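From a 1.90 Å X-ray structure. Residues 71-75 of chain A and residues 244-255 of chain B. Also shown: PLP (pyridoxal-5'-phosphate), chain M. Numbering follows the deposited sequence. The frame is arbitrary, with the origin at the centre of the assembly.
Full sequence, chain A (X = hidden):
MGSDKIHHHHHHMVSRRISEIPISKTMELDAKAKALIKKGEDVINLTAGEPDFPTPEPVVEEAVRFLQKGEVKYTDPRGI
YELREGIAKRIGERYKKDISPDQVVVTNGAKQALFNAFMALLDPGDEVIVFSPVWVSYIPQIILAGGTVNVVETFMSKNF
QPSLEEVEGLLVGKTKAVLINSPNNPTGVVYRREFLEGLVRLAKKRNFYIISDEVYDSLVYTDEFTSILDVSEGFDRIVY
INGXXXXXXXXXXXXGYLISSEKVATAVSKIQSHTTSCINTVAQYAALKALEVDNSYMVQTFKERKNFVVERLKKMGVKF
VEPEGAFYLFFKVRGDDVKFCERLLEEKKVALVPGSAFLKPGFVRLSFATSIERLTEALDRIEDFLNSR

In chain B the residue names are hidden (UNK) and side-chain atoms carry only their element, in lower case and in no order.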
ATOM      1  N   GLU A  71     -13.402  16.120  -6.242  1.00 30.06           N
ATOM      2  CA  GLU A  71     -13.406  14.826  -6.896  1.00 30.14           C
ATOM      3  C   GLU A  71     -12.130  14.069  -6.612  1.00 29.07           C
ATOM      4  O   GLU A  71     -11.074  14.377  -7.138  1.00 29.13           O
ATOM      5  CB  GLU A  71     -13.606  14.971  -8.396  1.00 31.21           C
ATOM      6  CG  GLU A  71     -15.001  15.434  -8.758  1.00 34.56           C
ATOM      7  CD  GLU A  71     -16.061  14.411  -8.342  1.00 37.47           C
ATOM      8  OE1 GLU A  71     -15.862  13.191  -8.590  1.00 37.32           O
ATOM      9  OE2 GLU A  71     -17.068  14.832  -7.748  1.00 38.89           O
ATOM     10  N   VAL A  72     -12.233  13.098  -5.717  1.00 27.70           N
ATOM     11  CA  VAL A  72     -11.102  12.330  -5.290  1.00 27.26           C
ATOM     12  C   VAL A  72     -11.512  10.879  -5.475  1.00 27.08           C
ATOM     13  O   VAL A  72     -12.199  10.245  -4.627  1.00 25.72           O
ATOM     14  CB  VAL A  72     -10.665  12.681  -3.846  1.00 27.40           C
ATOM     15  CG1 VAL A  72      -9.397  11.949  -3.508  1.00 25.99           C
ATOM     16  CG2 VAL A  72     -10.455  14.188  -3.688  1.00 27.51           C
ATOM     17  N   LYS A  73     -11.108  10.365  -6.623  1.00 27.55           N
ATOM     18  CA  LYS A  73     -11.654   9.118  -7.122  1.00 27.75           C
ATOM     19  C   LYS A  73     -10.543   8.165  -7.549  1.00 27.44           C
ATOM     20  O   LYS A  73      -9.367   8.548  -7.673  1.00 26.80           O
ATOM     21  CB  LYS A  73     -12.591   9.415  -8.309  1.00 27.54           C
ATOM     22  CG  LYS A  73     -13.843  10.225  -7.952  1.00 28.88           C
ATOM     23  CD  LYS A  73     -14.854   9.435  -7.128  1.00 30.55           C
ATOM     24  CE  LYS A  73     -16.018  10.302  -6.602  1.00 31.75           C
ATOM     25  NZ  LYS A  73     -17.049  10.593  -7.611  1.00 30.32           N
ATOM     26  N   TYR A  74     -10.935   6.922  -7.819  1.00 27.34           N
ATOM     27  CA  TYR A  74      -9.971   5.928  -8.237  1.00 28.51           C
ATOM     28  C   TYR A  74      -9.272   6.409  -9.524  1.00 29.00           C
ATOM     29  O   TYR A  74      -9.877   7.049 -10.375  1.00 27.27           O
ATOM     30  CB  TYR A  74     -10.648   4.572  -8.562  1.00 27.98           C
ATOM     31  CG  TYR A  74     -11.219   3.801  -7.390  1.00 28.28           C
ATOM     32  CD1 TYR A  74     -10.470   3.556  -6.265  1.00 27.99           C
ATOM     33  CD2 TYR A  74     -12.507   3.253  -7.470  1.00 28.84           C
ATOM     34  CE1 TYR A  74     -11.018   2.839  -5.202  1.00 31.29           C
ATOM     35  CE2 TYR A  74     -13.051   2.504  -6.441  1.00 29.62           C
ATOM     36  CZ  TYR A  74     -12.303   2.309  -5.300  1.00 30.66           C
ATOM     37  OH  TYR A  74     -12.862   1.568  -4.286  1.00 29.56           O
ATOM     38  N   THR A  75      -8.017   6.025  -9.654  1.00 29.69           N
ATOM     39  CA  THR A  75      -7.253   6.214 -10.894  1.00 30.59           C
ATOM     40  C   THR A  75      -6.743   4.854 -11.325  1.00 30.19           C
ATOM     41  O   THR A  75      -6.976   3.841 -10.685  1.00 29.54           O
ATOM     42  CB  THR A  75      -6.037   7.177 -10.711  1.00 30.18           C
ATOM     43  OG1 THR A  75      -5.068   6.605  -9.799  1.00 30.70           O
ATOM     44  CG2 THR A  75      -6.444   8.492 -10.081  1.00 30.97           C
TER
ATOM     45  N   UNK B 244     -13.952   4.220   4.164  1.00 28.19           N
ATOM     46  CA  UNK B 244     -14.672   5.452   3.834  1.00 28.18           C
ATOM     47  C   UNK B 244     -15.031   5.557   2.380  1.00 28.62           C
ATOM     48  O   UNK B 244     -15.745   6.480   1.962  1.00 28.83           O
ATOM     49  c   UNK B 244     -13.822   6.660   4.267  1.00 28.40           C
ATOM     50  c   UNK B 244     -14.504   7.453   6.528  1.00 32.51           C
ATOM     51  c   UNK B 244     -13.338   6.708   8.502  1.00 33.30           C
ATOM     52  c   UNK B 244     -12.636   5.941   6.328  1.00 31.45           C
ATOM     53  c   UNK B 244     -12.464   5.949   7.698  1.00 32.49           C
ATOM     54  c   UNK B 244     -13.630   6.716   5.726  1.00 28.86           C
ATOM     55  c   UNK B 244     -14.355   7.463   7.914  1.00 31.97           C
ATOM     56  N   UNK B 245     -14.542   4.606   1.603  1.00 28.60           N
ATOM     57  CA  UNK B 245     -14.621   4.698   0.151  1.00 29.39           C
ATOM     58  C   UNK B 245     -16.062   4.782  -0.327  1.00 30.30           C
ATOM     59  O   UNK B 245     -16.395   5.625  -1.128  1.00 31.00           O
ATOM     60  o   UNK B 245     -12.549   3.667  -0.573  1.00 30.93           O
ATOM     61  c   UNK B 245     -13.949   3.495  -0.493  1.00 29.33           C
ATOM     62  N   UNK B 246     -16.902   3.883   0.153  1.00 30.14           N
ATOM     63  CA  UNK B 246     -18.269   3.792  -0.350  1.00 31.18           C
ATOM     64  C   UNK B 246     -19.205   4.644   0.457  1.00 30.66           C
ATOM     65  O   UNK B 246     -20.004   5.387  -0.101  1.00 30.67           O
ATOM     66  c   UNK B 246     -16.203   1.023  -3.267  1.00 38.73           C
ATOM     67  c   UNK B 246     -18.730   2.301  -0.416  1.00 31.14           C
ATOM     68  c   UNK B 246     -17.706   1.336  -1.152  1.00 31.39           C
ATOM     69  n   UNK B 246     -16.000  -0.305  -2.703  1.00 42.42           N
ATOM     70  c   UNK B 246     -17.352   1.807  -2.555  1.00 36.46           C
ATOM     71  N   UNK B 247     -19.088   4.563   1.783  1.00 31.16           N
ATOM     72  CA  UNK B 247     -19.963   5.282   2.680  1.00 31.04           C
ATOM     73  C   UNK B 247     -19.883   6.790   2.501  1.00 30.78           C
ATOM     74  O   UNK B 247     -20.877   7.460   2.722  1.00 30.32           O
ATOM     75  o   UNK B 247     -18.376   5.312   4.538  1.00 34.18           O
ATOM     76  c   UNK B 247     -19.677   4.893   4.146  1.00 30.97           C
ATOM     77  N   UNK B 248     -18.719   7.324   2.103  1.00 30.85           N
ATOM     78  CA  UNK B 248     -18.522   8.772   1.996  1.00 31.18           C
ATOM     79  C   UNK B 248     -18.011   9.200   0.653  1.00 30.67           C
ATOM     80  O   UNK B 248     -17.557  10.336   0.488  1.00 30.86           O
ATOM     81  c   UNK B 248     -18.847  10.025   5.134  1.00 37.55           C
ATOM     82  c   UNK B 248     -17.537   9.239   3.050  1.00 32.17           C
ATOM     83  c   UNK B 248     -18.081   9.162   4.432  1.00 32.92           C
ATOM     84  n   UNK B 248     -19.075   9.454   6.363  1.00 40.60           N
ATOM     85  c   UNK B 248     -18.484   8.274   6.407  1.00 36.44           C
ATOM     86  n   UNK B 248     -17.899   8.063   5.241  1.00 38.30           N
ATOM     87  N   UNK B 249     -18.066   8.290  -0.303  1.00 29.57           N
ATOM     88  CA  UNK B 249     -17.603   8.567  -1.636  1.00 30.14           C
ATOM     89  C   UNK B 249     -16.182   9.150  -1.618  1.00 30.41           C
ATOM     90  O   UNK B 249     -15.924  10.222  -2.189  1.00 30.69           O
ATOM     91  c   UNK B 249     -18.559   9.502  -2.354  1.00 29.91           C
ATOM     92  o   UNK B 249     -18.442   9.347  -3.743  1.00 30.59           O
ATOM     93  N   UNK B 250     -15.303   8.466  -0.894  1.00 29.46           N
ATOM     94  CA  UNK B 250     -13.924   8.894  -0.723  1.00 29.87           C
ATOM     95  C   UNK B 250     -12.955   7.886  -1.308  1.00 29.10           C
ATOM     96  O   UNK B 250     -11.888   7.700  -0.792  1.00 29.39           O
ATOM     97  c   UNK B 250     -13.638   9.129   0.762  1.00 29.73           C
ATOM     98  s   UNK B 250     -14.098  10.600   3.057  1.00 29.25           S
ATOM     99  c   UNK B 250     -12.303  10.645   3.260  1.00 30.19           C
ATOM    100  c   UNK B 250     -14.290  10.395   1.273  1.00 27.69           C
ATOM    101  N   UNK B 251     -13.346   7.233  -2.415  1.00 30.30           N
ATOM    102  CA  UNK B 251     -12.565   6.131  -3.001  1.00 28.91           C
ATOM    103  C   UNK B 251     -11.120   6.505  -3.307  1.00 27.49           C
ATOM    104  O   UNK B 251     -10.233   5.709  -3.028  1.00 27.82           O
ATOM    105  o   UNK B 251     -13.560   6.701  -5.113  1.00 29.11           O
ATOM    106  c   UNK B 251     -13.203   5.592  -4.311  1.00 29.33           C
ATOM    107  c   UNK B 251     -14.466   4.785  -4.062  1.00 30.06           C
ATOM    108  N   UNK B 252     -10.880   7.684  -3.882  1.00 26.92           N
ATOM    109  CA  UNK B 252      -9.540   8.114  -4.224  1.00 26.79           C
ATOM    110  C   UNK B 252      -8.636   8.482  -3.037  1.00 26.72           C
ATOM    111  O   UNK B 252      -7.454   8.613  -3.218  1.00 26.36           O
ATOM    112  N   UNK B 253      -9.204   8.634  -1.847  1.00 27.64           N
ATOM    113  CA  UNK B 253      -8.455   8.914  -0.608  1.00 28.31           C
ATOM    114  C   UNK B 253      -7.667   7.710  -0.090  1.00 28.50           C
ATOM    115  O   UNK B 253      -6.605   7.902   0.474  1.00 29.55           O
ATOM    116  c   UNK B 253      -9.845  10.809   0.247  1.00 27.10           C
ATOM    117  c   UNK B 253     -10.040  13.078   0.211  1.00 26.12           C
ATOM    118  c   UNK B 253      -8.017  12.314   1.295  1.00 26.77           C
ATOM    119  c   UNK B 253      -7.680  13.635   1.486  1.00 26.97           C
ATOM    120  c   UNK B 253      -9.348   9.455   0.504  1.00 27.99           C
ATOM    121  c   UNK B 253      -9.218  12.014   0.638  1.00 26.56           C
ATOM    122  c   UNK B 253      -9.699  14.403   0.419  1.00 26.28           C
ATOM    123  n   UNK B 253     -11.158  12.532  -0.364  1.00 25.70           N
ATOM    124  c   UNK B 253      -8.524  14.656   1.056  1.00 26.89           C
ATOM    125  c   UNK B 253     -11.028  11.167  -0.363  1.00 24.87           C
ATOM    126  N   UNK B 254      -8.157   6.504  -0.379  1.00 28.66           N
ATOM    127  CA  UNK B 254      -7.610   5.220   0.067  1.00 28.64           C
ATOM    128  C   UNK B 254      -7.472   5.144   1.577  1.00 29.07           C
ATOM    129  O   UNK B 254      -6.347   5.074   2.067  1.00 30.02           O
ATOM    130  n   UNK B 254      -7.066   3.229  -2.936  1.00 27.90           N
ATOM    131  c   UNK B 254      -7.040   4.678  -3.076  1.00 29.42           C
ATOM    132  c   UNK B 254      -8.081   2.493  -2.489  1.00 27.89           C
ATOM    133  c   UNK B 254      -6.257   4.891  -0.609  1.00 28.75           C
ATOM    134  c   UNK B 254      -6.119   5.341  -2.069  1.00 28.14           C
ATOM    135  n   UNK B 254      -9.228   3.044  -2.131  1.00 26.92           N
ATOM    136  n   UNK B 254      -7.941   1.175  -2.397  1.00 27.09           N
ATOM    137  N   UNK B 255      -8.599   5.198   2.296  1.00 29.07           N
ATOM    138  CA  UNK B 255      -8.632   5.034   3.741  1.00 30.38           C
ATOM    139  C   UNK B 255      -9.662   3.979   4.109  1.00 30.67           C
ATOM    140  O   UNK B 255     -10.857   4.132   3.847  1.00 30.25           O
ATOM    141  c   UNK B 255      -9.069   6.289   4.486  1.00 31.00           C
ATOM    142  c   UNK B 255      -8.833   6.115   6.002  1.00 33.64           C
ATOM    143  c   UNK B 255      -8.406   7.480   3.944  1.00 32.70           C
TER
HETATM  144  N1  PLP M1234     -14.745  -4.837  -1.098  1.00 41.90           N
HETATM  145  C2  PLP M1234     -15.656  -4.694  -2.127  1.00 42.37           C
HETATM  146  C2A PLP M1234     -16.495  -5.901  -2.424  1.00 37.49           C
HETATM  147  C3  PLP M1234     -15.746  -3.498  -2.858  1.00 41.54           C
HETATM  148  O3  PLP M1234     -16.567  -3.388  -3.761  1.00 38.85           O
HETATM  149  C4  PLP M1234     -14.943  -2.401  -2.510  1.00 44.94           C
HETATM  150  C4A PLP M1234     -15.060  -1.077  -3.295  1.00 46.18           C
HETATM  151  C5  PLP M1234     -14.041  -2.591  -1.433  1.00 46.14           C
HETATM  152  C6  PLP M1234     -13.958  -3.807  -0.757  1.00 42.92           C
HETATM  153  C5A PLP M1234     -13.083  -1.555  -0.887  1.00 46.10           C
HETATM  154  O4P PLP M1234     -12.306  -0.681  -1.687  1.00 37.20           O
HETATM  155  P   PLP M1234     -11.375   0.454  -1.047  1.00 31.61           P
HETATM  156  O1P PLP M1234     -11.571   1.551  -2.027  1.00 30.66           O
HETATM  157  O2P PLP M1234     -11.815   0.759   0.324  1.00 32.00           O
HETATM  158  O3P PLP M1234     -10.059  -0.208  -1.177  1.00 30.96           O
HETATM  159  O   HOH W   1     -14.238  11.799  -3.694  1.00 24.54           O

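Position 244 carries one carbon followed by a six-membered ring of carbons and stays well clear of the chain A segment; it is Phe B244. Its backbone N donates a hydrogen bond to the backbone O of position 255 at 3.1 Å, closing the two ends of the segment on each other. Position 245 has one carbon and one oxygen, which makes it Ser B245. Ser B245 OG is 4.3 Å from Tyr A74 OH and donates to PLP O1P at 2.7 Å.

At position 246, four carbons in a row end in a nitrogen that lies 1.4 Å from PLP C4A, a covalent distance. This is Lys B246, joined to the cofactor through NZ; its CE lies 3.5 Å from Tyr A74 OH. Position 247 again shows one carbon and one oxygen, out of reach of the chain A segment, and is Ser B247. Position 248 holds one carbon and a five-membered ring of three carbons and two nitrogens, hence His B248; its ND1 shares a hydrogen bond of 2.9 Å with Ser B247 OG.

The side chain at 249 is one carbon and one oxygen, the oxygen 3.9 Å from Lys A73 CE: Ser B249. Its backbone takes part as well, since water 1 donates both to Ser B249 O (2.8 Å) and to Val A72 O (2.7 Å). Position 250 has an unbranched chain of two carbons, a sulfur and a carbon, with its CA-to-CB bond directed away from the chain A segment; it is Met B250.

Position 251 has a carbon carrying one oxygen and one carbon, and that first carbon sits over a face of the Tyr A74 ring. It is Thr B251, with CB 3.6 Å from the ring centroid and OG1 3.6 Å from Lys A73 CD. Position 252 has no side-chain atoms and is Gly B252. A CB here would fall 2.3 Å from Lys A73 N and 2.5 Å from Val A72 C, so the close backbone approach depends on its absence.

Fused five- and six-membered rings with eight carbons and one nitrogen, after one carbon, identify 253 as Trp B253. Val A72 CG1 lies over its five-membered ring, 3.7 Å from the centroid. Position 254 has three carbons, a nitrogen and a carbon bearing two more nitrogens, one of them 3.6 Å from Tyr A74 CE1, which sits over a face of the planar group: Arg B254. NH1 donates to Thr B251 O at 3.0 Å and to PLP O1P at 2.8 Å, while NH2 donates to PLP O3P at 2.8 Å. Position 255, a carbon carrying two carbons, is Val B255, remote from the chain A segment.

The contact centres on the backbone, where Gly B252 N donates to Val A72 O at 3.0 Å. CH-pi packing flanks this bond, Val A72 supplying the methyl to Trp B253 and Tyr A74 the ring to Thr B251. Tyr A74 OH also donates to PLP O1P at 2.6 Å, so a residue of chain A helps hold the phosphate of a cofactor bound covalently to chain B.

Chain B, residues 244-255: FSKSHSMTGWRV
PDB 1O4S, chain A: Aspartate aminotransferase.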